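Local coordinates for protein kojibiose phosphorylase (PDB 6W0P) that belongs to glycoside hydrolase family 65, whose members join a beta-rich N-terminal domain to a helical catalytic barrel and a small C-terminal domain, at residues Q290-H295 and Q320-Y325; Q298-L303 and L361-E366; Y355-Y360 and K369-F374. One frame throughout, in Å; residues are numbered along the deposited sequence. Where two conformers were deposited one is given.

Interaction 1: Q290-H295 and Q320-Y325; sequences QKFFNH and QMIQAY
Helices 282-300 and 308-324 come nearest at Phe293 and Ile322, whose CA atoms lie 8.3 Å apart, and everything that touches between 290-295 and 320-325 runs through the single branched side chain of Ile322. Its CG2 methyl, rather than the longer CG1 arm, does the touching. CG2 meets Phe292 CE1 at 3.6 Å, lying at the edge of that ring and close to its plane, and reaches Phe293 CE1 obliquely at 4.1 Å. Being beta-branched, isoleucine carries this methyl close to its own helix, where it can meet the outer ends of two long aromatic side chains.

The two rings brace one another: CD1 of Phe292 sits 4.1 Å above the centre of the Phe293 ring. Phe292 gets there with CG anti to the backbone N (chi1 174°), while Phe293 swings CG beside its own N (chi1 -79°), which brings the neighbouring rings together on one side of the helix. Met147 packs on both phenylalanines.

Beside this apolar patch, the buried amide of Gln323 is well used. Its NE2 donates to Gln320 OE1 at 3.0 Å, lying well out of the carbonyl plane, and also to the backbone O of Ser34, while its OE1 accepts from Gly36 N. Glutamine suits the spot because one amide offers N-H donors at NE2 and an acceptor at OE1. This hydrophobic helix-helix packing is consistent with the family 65 architecture, in which a helical linker leads from the N-terminal domain to the catalytic (alpha/alpha)6 barrel; helix 282-300 probably belongs to the linker and helix 308-324 to the barrel.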
loop_
_atom_site.group_PDB
_atom_site.type_symbol
_atom_site.label_atom_id
_atom_site.label_comp_id
_atom_site.label_asym_id
_atom_site.label_seq_id
_atom_site.Cartn_x
_atom_site.Cartn_y
_atom_site.Cartn_z
ATOM N N GLN A 290 45.071 -16.306 -9.054
ATOM C CA GLN A 290 45.083 -16.639 -10.496
ATOM C C GLN A 290 44.868 -18.150 -10.656
ATOM O O GLN A 290 44.164 -18.522 -11.593
ATOM C CB GLN A 290 46.371 -16.152 -11.162
ATOM C CG GLN A 290 46.447 -16.446 -12.655
ATOM C CD GLN A 290 47.010 -15.265 -13.401
ATOM O OE1 GLN A 290 47.358 -14.233 -12.806
ATOM N NE2 GLN A 290 47.103 -15.411 -14.712
ATOM N N LYS A 291 45.451 -18.973 -9.778
ATOM C CA LYS A 291 45.298 -20.453 -9.785
ATOM C C LYS A 291 43.805 -20.788 -9.636
ATOM O O LYS A 291 43.322 -21.652 -10.369
ATOM C CB LYS A 291 46.142 -21.094 -8.681
ATOM C CG LYS A 291 46.687 -22.482 -8.990
ATOM C CD LYS A 291 46.978 -23.272 -7.731
ATOM C CE LYS A 291 45.731 -23.873 -7.101
ATOM N NZ LYS A 291 45.582 -25.311 -7.452
ATOM N N PHE A 292 43.089 -20.094 -8.743
ATOM C CA PHE A 292 41.621 -20.251 -8.563
ATOM C C PHE A 292 40.866 -19.844 -9.837
ATOM O O PHE A 292 39.997 -20.608 -10.260
ATOM C CB PHE A 292 41.134 -19.417 -7.386
ATOM C CG PHE A 292 39.639 -19.390 -7.218
ATOM C CD1 PHE A 292 38.854 -18.539 -7.986
ATOM C CD2 PHE A 292 39.025 -20.189 -6.269
ATOM C CE1 PHE A 292 37.483 -18.491 -7.800
ATOM C CE2 PHE A 292 37.652 -20.133 -6.087
ATOM C CZ PHE A 292 36.886 -19.280 -6.847
ATOM N N PHE A 293 41.162 -18.685 -10.439
ATOM C CA PHE A 293 40.432 -18.222 -11.649
ATOM C C PHE A 293 40.764 -19.106 -12.865
ATOM O O PHE A 293 39.852 -19.291 -13.716
ATOM C CB PHE A 293 40.694 -16.742 -11.917
ATOM C CG PHE A 293 39.888 -15.830 -11.032
ATOM C CD1 PHE A 293 38.532 -15.661 -11.259
ATOM C CD2 PHE A 293 40.488 -15.151 -9.984
ATOM C CE1 PHE A 293 37.785 -14.814 -10.459
ATOM C CE2 PHE A 293 39.742 -14.322 -9.175
ATOM C CZ PHE A 293 38.392 -14.169 -9.401
ATOM N N ASN A 294 42.007 -19.586 -13.001
ATOM C CA ASN A 294 42.420 -20.441 -14.143
ATOM C C ASN A 294 41.509 -21.676 -14.178
ATOM O O ASN A 294 41.029 -22.021 -15.245
ATOM C CB ASN A 294 43.875 -20.901 -14.075
ATOM C CG ASN A 294 44.886 -19.813 -14.376
ATOM O OD1 ASN A 294 44.556 -18.757 -14.920
ATOM N ND2 ASN A 294 46.131 -20.060 -14.003
ATOM N N HIS A 295 41.287 -22.309 -13.024
ATOM C CA HIS A 295 40.385 -23.480 -12.870
ATOM C C HIS A 295 38.993 -23.117 -13.409
ATOM O O HIS A 295 38.482 -23.886 -14.245
ATOM C CB HIS A 295 40.391 -23.955 -11.411
ATOM C CG HIS A 295 39.368 -24.994 -11.118
ATOM N ND1 HIS A 295 39.603 -26.348 -11.335
ATOM C CD2 HIS A 295 38.104 -24.886 -10.657
ATOM C CE1 HIS A 295 38.530 -27.029 -10.979
ATOM N NE2 HIS A 295 37.592 -26.153 -10.577
ATOM N N GLN A 320 32.219 -11.917 -12.582
ATOM C CA GLN A 320 31.259 -11.527 -11.509
ATOM C C GLN A 320 30.428 -12.730 -11.022
ATOM O O GLN A 320 30.026 -12.744 -9.829
ATOM C CB GLN A 320 30.351 -10.391 -11.989
ATOM C CG GLN A 320 31.082 -9.066 -12.174
ATOM C CD GLN A 320 31.728 -8.567 -10.896
ATOM O OE1 GLN A 320 31.469 -9.056 -9.789
ATOM N NE2 GLN A 320 32.591 -7.576 -11.044
ATOM N N MET A 321 30.114 -13.676 -11.900
ATOM C CA MET A 321 29.350 -14.889 -11.516
ATOM C C MET A 321 30.221 -15.707 -10.561
ATOM O O MET A 321 29.688 -16.203 -9.590
ATOM C CB MET A 321 28.952 -15.769 -12.711
ATOM C CG MET A 321 27.890 -15.157 -13.630
ATOM S SD MET A 321 26.307 -14.941 -12.806
ATOM C CE MET A 321 25.687 -16.619 -12.921
ATOM N N ILE A 322 31.506 -15.830 -10.851
ATOM C CA ILE A 322 32.474 -16.636 -10.053
ATOM C C ILE A 322 32.690 -15.909 -8.711
ATOM O O ILE A 322 32.839 -16.587 -7.662
ATOM C CB ILE A 322 33.783 -16.882 -10.859
ATOM C CG1 ILE A 322 33.517 -17.717 -12.125
ATOM C CG2 ILE A 322 34.800 -17.560 -9.968
ATOM C CD1 ILE A 322 34.600 -17.696 -13.255
ATOM N N GLN A 323 32.693 -14.577 -8.726
ATOM C CA GLN A 323 32.848 -13.722 -7.509
ATOM C C GLN A 323 31.604 -13.824 -6.624
ATOM O O GLN A 323 31.757 -13.873 -5.379
ATOM C CB GLN A 323 33.102 -12.260 -7.881
ATOM C CG GLN A 323 34.534 -11.990 -8.339
ATOM C CD GLN A 323 34.982 -10.570 -8.100
ATOM O OE1 GLN A 323 36.075 -10.347 -7.608
ATOM N NE2 GLN A 323 34.141 -9.612 -8.441
ATOM N N ALA A 324 30.426 -13.892 -7.234
ATOM C CA ALA A 324 29.141 -13.914 -6.503
ATOM C C ALA A 324 28.976 -15.208 -5.692
ATOM O O ALA A 324 28.393 -15.134 -4.600
ATOM C CB ALA A 324 28.006 -13.726 -7.476
ATOM N N TYR A 325 29.403 -16.361 -6.218
ATOM C CA TYR A 325 29.151 -17.684 -5.583
ATOM C C TYR A 325 30.142 -18.741 -6.077
ATOM O O TYR A 325 30.355 -18.847 -7.286
ATOM C CB TYR A 325 27.738 -18.152 -5.920
ATOM C CG TYR A 325 27.069 -18.930 -4.820
ATOM C CD1 TYR A 325 26.598 -18.281 -3.704
ATOM C CD2 TYR A 325 26.924 -20.304 -4.877
ATOM C CE1 TYR A 325 26.004 -18.970 -2.669
ATOM C CE2 TYR A 325 26.327 -21.016 -3.841
ATOM C CZ TYR A 325 25.850 -20.343 -2.733
ATOM O OH TYR A 325 25.211 -20.998 -1.713
#

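Interaction 2: Q298-L303 and L361-E366; sequences QKSDIL and LYSNQE
A polar, partly buried contact joins Lys299 and Ser300, near the C-terminal end of helix 282-300, to Ser363 in the turn between helices 351-361 and 365-376; here the helix before strand 303-305 meets two helices of the catalytic domain. The direct bond is Lys299 NZ to the backbone O of Ser363 at 2.8 Å, and the ammonium approaches almost head-on to the carbonyl, with a C=O...N angle of 161°. A bend at chi3 (-51°) turns the end of the lysine chain toward this oxygen, and CE comes within 3.2 Å of it. Lysine suits the place because its long arm can span from the helix to the turn. NZ also has a weak hydrogen bond to His295 NE2.

Ser300 brings its OG to 3.1 Å from Ser363 CB, a snug fit that a small side chain permits. The hydroxyl of Ser363 is turned back to its own chain and bonded to Phe359 O, and Asn364 next to it is the N-cap of helix 365-376, its OD1 reaching Ala367 N weakly.

Two waters bridge the segments. The first donates to Lys299 O and to Tyr362 O, both at 2.7 Å; the second is hydrogen-bonded to Ser300 OG at 2.7 Å and donates to Tyr362 O at 3.1 Å. The lysine thus bonds one carbonyl of the turn directly, and water links Lys299 O to another, Tyr362 O. This implies a joint held by polar bonds rather than by apolar packing, in which the lysine's positive charge would probably stabilise the partly negative oxygen it meets.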
loop_
_atom_site.group_PDB
_atom_site.type_symbol
_atom_site.label_atom_id
_atom_site.label_comp_id
_atom_site.label_asym_id
_atom_site.label_seq_id
_atom_site.Cartn_x
_atom_site.Cartn_y
_atom_site.Cartn_z
ATOM N N GLN A 298 38.965 -22.554 -17.211
ATOM C CA GLN A 298 39.138 -23.865 -17.888
ATOM C C GLN A 298 37.773 -24.569 -17.980
ATOM O O GLN A 298 37.574 -25.347 -18.944
ATOM C CB GLN A 298 40.122 -24.782 -17.150
ATOM C CG GLN A 298 41.585 -24.447 -17.384
ATOM C CD GLN A 298 41.964 -24.392 -18.845
ATOM O OE1 GLN A 298 41.534 -25.230 -19.652
ATOM N NE2 GLN A 298 42.787 -23.407 -19.199
ATOM N N LYS A 299 36.888 -24.302 -17.014
ATOM C CA LYS A 299 35.568 -24.952 -16.901
ATOM C C LYS A 299 34.528 -24.181 -17.728
ATOM O O LYS A 299 33.620 -24.848 -18.283
ATOM C CB LYS A 299 35.206 -25.167 -15.427
ATOM C CG LYS A 299 35.921 -26.367 -14.795
ATOM C CD LYS A 299 35.329 -26.880 -13.511
ATOM C CE LYS A 299 35.113 -25.778 -12.486
ATOM N NZ LYS A 299 34.489 -26.254 -11.205
ATOM N N SER A 300 34.639 -22.859 -17.860
ATOM C CA SER A 300 33.478 -22.047 -18.288
ATOM C C SER A 300 33.821 -20.886 -19.228
ATOM O O SER A 300 32.837 -20.236 -19.680
ATOM C CB SER A 300 32.716 -21.569 -17.076
ATOM O OG SER A 300 32.419 -22.657 -16.202
ATOM N N ASP A 301 35.099 -20.620 -19.547
ATOM C CA ASP A 301 35.470 -19.414 -20.346
ATOM C C ASP A 301 34.706 -19.449 -21.672
ATOM O O ASP A 301 34.487 -20.543 -22.193
ATOM C CB ASP A 301 36.971 -19.275 -20.608
ATOM C CG ASP A 301 37.345 -17.890 -21.094
ATOM O OD1 ASP A 301 36.804 -16.905 -20.552
ATOM O OD2 ASP A 301 38.162 -17.802 -22.030
ATOM N N ILE A 302 34.242 -18.292 -22.143
ATOM C CA ILE A 302 33.598 -18.143 -23.473
ATOM C C ILE A 302 34.488 -17.265 -24.352
ATOM O O ILE A 302 34.881 -16.195 -23.882
ATOM C CB ILE A 302 32.186 -17.563 -23.326
ATOM C CG1 ILE A 302 31.277 -18.521 -22.568
ATOM C CG2 ILE A 302 31.617 -17.172 -24.680
ATOM C CD1 ILE A 302 29.886 -18.018 -22.490
ATOM N N LEU A 303 34.806 -17.726 -25.561
ATOM C CA LEU A 303 35.588 -16.946 -26.542
ATOM C C LEU A 303 34.604 -16.331 -27.524
ATOM O O LEU A 303 33.686 -17.033 -27.951
ATOM C CB LEU A 303 36.577 -17.835 -27.293
ATOM C CG LEU A 303 37.683 -18.495 -26.478
ATOM C CD1 LEU A 303 38.597 -19.300 -27.401
ATOM C CD2 LEU A 303 38.495 -17.455 -25.757
ATOM N N LEU A 361 25.116 -25.065 -12.432
ATOM C CA LEU A 361 24.796 -26.485 -12.725
ATOM C C LEU A 361 25.829 -27.053 -13.700
ATOM O O LEU A 361 26.163 -28.220 -13.561
ATOM C CB LEU A 361 23.384 -26.592 -13.301
ATOM C CG LEU A 361 22.255 -26.516 -12.279
ATOM C CD1 LEU A 361 20.913 -26.373 -12.977
ATOM C CD2 LEU A 361 22.254 -27.714 -11.335
ATOM N N TYR A 362 26.328 -26.236 -14.632
ATOM C CA TYR A 362 27.219 -26.669 -15.737
ATOM C C TYR A 362 28.688 -26.358 -15.438
ATOM O O TYR A 362 29.518 -26.715 -16.279
ATOM C CB TYR A 362 26.749 -26.044 -17.050
ATOM C CG TYR A 362 25.511 -26.688 -17.606
ATOM C CD1 TYR A 362 25.577 -27.912 -18.250
ATOM C CD2 TYR A 362 24.269 -26.085 -17.468
ATOM C CE1 TYR A 362 24.438 -28.506 -18.756
ATOM C CE2 TYR A 362 23.120 -26.661 -17.978
ATOM C CZ TYR A 362 23.207 -27.889 -18.610
ATOM O OH TYR A 362 22.080 -28.493 -19.089
ATOM N N SER A 363 29.013 -25.767 -14.288
ATOM C CA SER A 363 30.405 -25.403 -13.903
ATOM C C SER A 363 30.791 -25.936 -12.526
ATOM O O SER A 363 31.968 -26.183 -12.347
ATOM C CB SER A 363 30.657 -23.915 -13.966
ATOM O OG SER A 363 29.884 -23.206 -13.011
ATOM N N ASN A 364 29.887 -26.057 -11.562
ATOM C CA ASN A 364 30.304 -26.250 -10.146
ATOM C C ASN A 364 29.153 -26.864 -9.354
ATOM O O ASN A 364 28.302 -26.107 -8.842
ATOM C CB ASN A 364 30.774 -24.920 -9.563
ATOM C CG ASN A 364 31.327 -25.000 -8.158
ATOM O OD1 ASN A 364 31.300 -26.065 -7.541
ATOM N ND2 ASN A 364 31.806 -23.857 -7.650
ATOM N N GLN A 365 29.146 -28.186 -9.219
ATOM C CA GLN A 365 28.023 -28.894 -8.557
ATOM C C GLN A 365 27.813 -28.385 -7.128
ATOM O O GLN A 365 26.650 -28.307 -6.679
ATOM C CB GLN A 365 28.261 -30.395 -8.490
ATOM C CG GLN A 365 27.032 -31.123 -7.978
ATOM C CD GLN A 365 27.265 -32.604 -7.918
ATOM O OE1 GLN A 365 28.257 -33.100 -8.448
ATOM N NE2 GLN A 365 26.356 -33.301 -7.258
ATOM N N GLU A 366 28.897 -28.128 -6.414
ATOM C CA GLU A 366 28.870 -27.720 -4.988
ATOM C C GLU A 366 28.215 -26.330 -4.890
ATOM O O GLU A 366 27.426 -26.099 -3.963
ATOM C CB GLU A 366 30.301 -27.784 -4.443
ATOM C CG GLU A 366 30.410 -27.669 -2.928
ATOM C CD GLU A 366 29.710 -28.750 -2.101
ATOM O OE1 GLU A 366 29.331 -29.824 -2.660
ATOM O OE2 GLU A 366 29.546 -28.514 -0.873
HETATM O O HOH W 1 32.087 -26.717 -16.981
HETATM O O HOH W 2 30.578 -24.083 -17.540
#

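Interaction 3: Y355-Y360 and K369-F374; sequences YCLPFY and KDLIMF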
loop_
_atom_site.group_PDB
_atom_site.type_symbol
_atom_site.label_atom_id
_atom_site.label_comp_id
_atom_site.label_asym_id
_atom_site.label_seq_id
_atom_site.Cartn_x
_atom_site.Cartn_y
_atom_site.Cartn_z
ATOM N N TYR A 355 17.040 -18.543 -13.168
ATOM C CA TYR A 355 17.887 -17.755 -14.119
ATOM C C TYR A 355 19.386 -17.909 -13.782
ATOM O O TYR A 355 20.201 -18.137 -14.698
ATOM C CB TYR A 355 17.625 -16.245 -14.018
ATOM C CG TYR A 355 16.533 -15.619 -14.859
ATOM C CD1 TYR A 355 15.192 -15.763 -14.532
ATOM C CD2 TYR A 355 16.845 -14.766 -15.919
ATOM C CE1 TYR A 355 14.195 -15.144 -15.273
ATOM C CE2 TYR A 355 15.861 -14.129 -16.660
ATOM C CZ TYR A 355 14.529 -14.319 -16.333
ATOM O OH TYR A 355 13.536 -13.720 -17.062
ATOM N N CYS A 356 19.748 -17.710 -12.512
ATOM C CA CYS A 356 21.164 -17.767 -12.063
ATOM C C CYS A 356 21.656 -19.213 -11.959
ATOM O O CYS A 356 22.794 -19.451 -12.323
ATOM C CB CYS A 356 21.378 -17.037 -10.744
ATOM S SG CYS A 356 20.926 -15.288 -10.867
ATOM N N LEU A 357 20.828 -20.159 -11.522
ATOM C CA LEU A 357 21.301 -21.527 -11.176
ATOM C C LEU A 357 22.027 -22.165 -12.358
ATOM O O LEU A 357 23.072 -22.778 -12.164
ATOM C CB LEU A 357 20.116 -22.382 -10.726
ATOM C CG LEU A 357 20.460 -23.789 -10.261
ATOM C CD1 LEU A 357 21.433 -23.739 -9.107
ATOM C CD2 LEU A 357 19.206 -24.536 -9.869
ATOM N N PRO A 358 21.496 -22.130 -13.601
ATOM C CA PRO A 358 22.055 -22.943 -14.683
ATOM C C PRO A 358 23.559 -22.768 -14.936
ATOM O O PRO A 358 24.237 -23.728 -15.204
ATOM C CB PRO A 358 21.261 -22.449 -15.892
ATOM C CG PRO A 358 19.926 -22.074 -15.309
ATOM C CD PRO A 358 20.303 -21.377 -14.029
ATOM N N PHE A 359 24.078 -21.549 -14.828
ATOM C CA PHE A 359 25.541 -21.335 -14.961
ATOM C C PHE A 359 26.261 -22.273 -13.973
ATOM O O PHE A 359 27.267 -22.913 -14.349
ATOM C CB PHE A 359 25.924 -19.870 -14.744
ATOM C CG PHE A 359 27.413 -19.675 -14.658
ATOM C CD1 PHE A 359 28.181 -19.585 -15.807
ATOM C CD2 PHE A 359 28.052 -19.626 -13.433
ATOM C CE1 PHE A 359 29.560 -19.453 -15.727
ATOM C CE2 PHE A 359 29.429 -19.469 -13.350
ATOM C CZ PHE A 359 30.178 -19.384 -14.497
ATOM N N TYR A 360 25.781 -22.351 -12.730
ATOM C CA TYR A 360 26.449 -23.141 -11.653
ATOM C C TYR A 360 26.267 -24.647 -11.905
ATOM O O TYR A 360 27.197 -25.395 -11.620
ATOM C CB TYR A 360 26.011 -22.675 -10.258
ATOM C CG TYR A 360 26.340 -21.222 -10.019
ATOM C CD1 TYR A 360 27.631 -20.813 -9.712
ATOM C CD2 TYR A 360 25.356 -20.246 -10.108
ATOM C CE1 TYR A 360 27.938 -19.474 -9.524
ATOM C CE2 TYR A 360 25.648 -18.903 -9.930
ATOM C CZ TYR A 360 26.945 -18.512 -9.636
ATOM O OH TYR A 360 27.222 -17.178 -9.461
ATOM N N LYS A 369 24.407 -26.996 -5.705
ATOM C CA LYS A 369 23.787 -27.663 -4.524
ATOM C C LYS A 369 23.664 -26.667 -3.357
ATOM O O LYS A 369 22.627 -26.690 -2.680
ATOM C CB LYS A 369 24.585 -28.915 -4.144
ATOM C CG LYS A 369 24.245 -29.535 -2.795
ATOM C CD LYS A 369 24.356 -31.061 -2.740
ATOM C CE LYS A 369 25.619 -31.571 -2.066
ATOM N NZ LYS A 369 25.861 -33.006 -2.379
ATOM N N ASP A 370 24.664 -25.799 -3.149
ATOM C CA ASP A 370 24.690 -24.818 -2.029
ATOM C C ASP A 370 23.586 -23.778 -2.217
ATOM O O ASP A 370 22.927 -23.438 -1.204
ATOM C CB ASP A 370 26.077 -24.212 -1.826
ATOM C CG ASP A 370 26.968 -25.067 -0.932
ATOM O OD1 ASP A 370 26.490 -26.124 -0.510
ATOM O OD2 ASP A 370 28.142 -24.681 -0.672
ATOM N N LEU A 371 23.354 -23.320 -3.451
ATOM C CA LEU A 371 22.222 -22.411 -3.762
ATOM C C LEU A 371 20.905 -23.028 -3.274
ATOM O O LEU A 371 20.126 -22.291 -2.643
ATOM C CB LEU A 371 22.180 -22.104 -5.259
ATOM C CG LEU A 371 23.189 -21.061 -5.698
ATOM C CD1 LEU A 371 23.175 -20.884 -7.205
ATOM C CD2 LEU A 371 22.912 -19.739 -5.014
ATOM N N ILE A 372 20.666 -24.328 -3.503
ATOM C CA ILE A 372 19.428 -25.009 -3.013
ATOM C C ILE A 372 19.494 -25.202 -1.486
ATOM O O ILE A 372 18.449 -25.047 -0.841
ATOM C CB ILE A 372 19.193 -26.302 -3.785
ATOM C CG1 ILE A 372 18.979 -26.005 -5.268
ATOM C CG2 ILE A 372 18.033 -27.083 -3.209
ATOM C CD1 ILE A 372 19.520 -27.087 -6.189
ATOM N N MET A 373 20.671 -25.458 -0.909
ATOM C CA MET A 373 20.818 -25.710 0.557
ATOM C C MET A 373 20.500 -24.415 1.302
ATOM O O MET A 373 19.919 -24.466 2.429
ATOM C CB MET A 373 22.231 -26.170 0.933
ATOM C CG MET A 373 22.552 -27.607 0.540
ATOM S SD MET A 373 21.325 -28.818 1.002
ATOM C CE MET A 373 21.286 -28.595 2.776
ATOM N N PHE A 374 20.815 -23.276 0.691
ATOM C CA PHE A 374 20.412 -21.984 1.284
ATOM C C PHE A 374 18.914 -22.058 1.580
ATOM O O PHE A 374 18.515 -21.576 2.656
ATOM C CB PHE A 374 20.736 -20.781 0.399
ATOM C CG PHE A 374 19.896 -19.588 0.768
ATOM C CD1 PHE A 374 20.105 -18.911 1.959
ATOM C CD2 PHE A 374 18.848 -19.190 -0.040
ATOM C CE1 PHE A 374 19.322 -17.822 2.306
ATOM C CE2 PHE A 374 18.055 -18.112 0.315
ATOM C CZ PHE A 374 18.294 -17.429 1.488
#
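Leu371 sets its CD1 methyl against two side chains of helix 351-361, meeting Leu357 CD1 at 3.8 Å and Tyr360 CD2 at 3.7 Å. The two leucines slide past each other in opposite directions, whereas the tyrosine side chain runs across Leu371 at about a right angle and its ring takes the methyl obliquely. Leu357 holds CG anti to its backbone N (chi1 -177°), which extends its branches toward the other helix, and its CD2 also comes within 4.5 Å of Ile372 CD1.

Helices 351-361 and 365-376 are joined by a short turn and run roughly antiparallel; the axes of the short segments approach to 10.5 Å at 143°. Pairs of consecutive helices build the (alpha/alpha)6 barrel of family 65 catalytic domains, and this pair is consistent with that. Wholly apolar leucine ends suit such a buried interface, leaving no polar group to satisfy.

Pro358 has no N-H to give, and the helix is kinked where the N atoms of Pro358 and Phe359 make no bond to the turn before. Tyr360 is amphipathic: its ring lies under Phe359 CD2, 3.8 Å above the ring centre, while its OH bonds to Met321 O. Ala426 and Tyr430 touch Leu357 and Ile372, respectively.

Along the chain the segments of interactions 1 and 2 interleave, as do those of 2 and 3, while interaction 1 closes before interaction 3 opens. Helix 282-300 serves both interaction 1 and interaction 2, whose centres are about 10 Å apart; helix 365-376 is shared by interactions 2 and 3, about 13 Å apart. Interactions 1 and 3, about 16 Å apart, touch through Tyr325, which packs on Leu371, and through the probable hydrogen bond of Met321 O with Tyr360 OH. Ser300 also packs on Phe359. Together they tie helix 282-300, probably part of the linker, to consecutive helices of the catalytic domain, through an apolar contact in interaction 1 and a polar one in interaction 2.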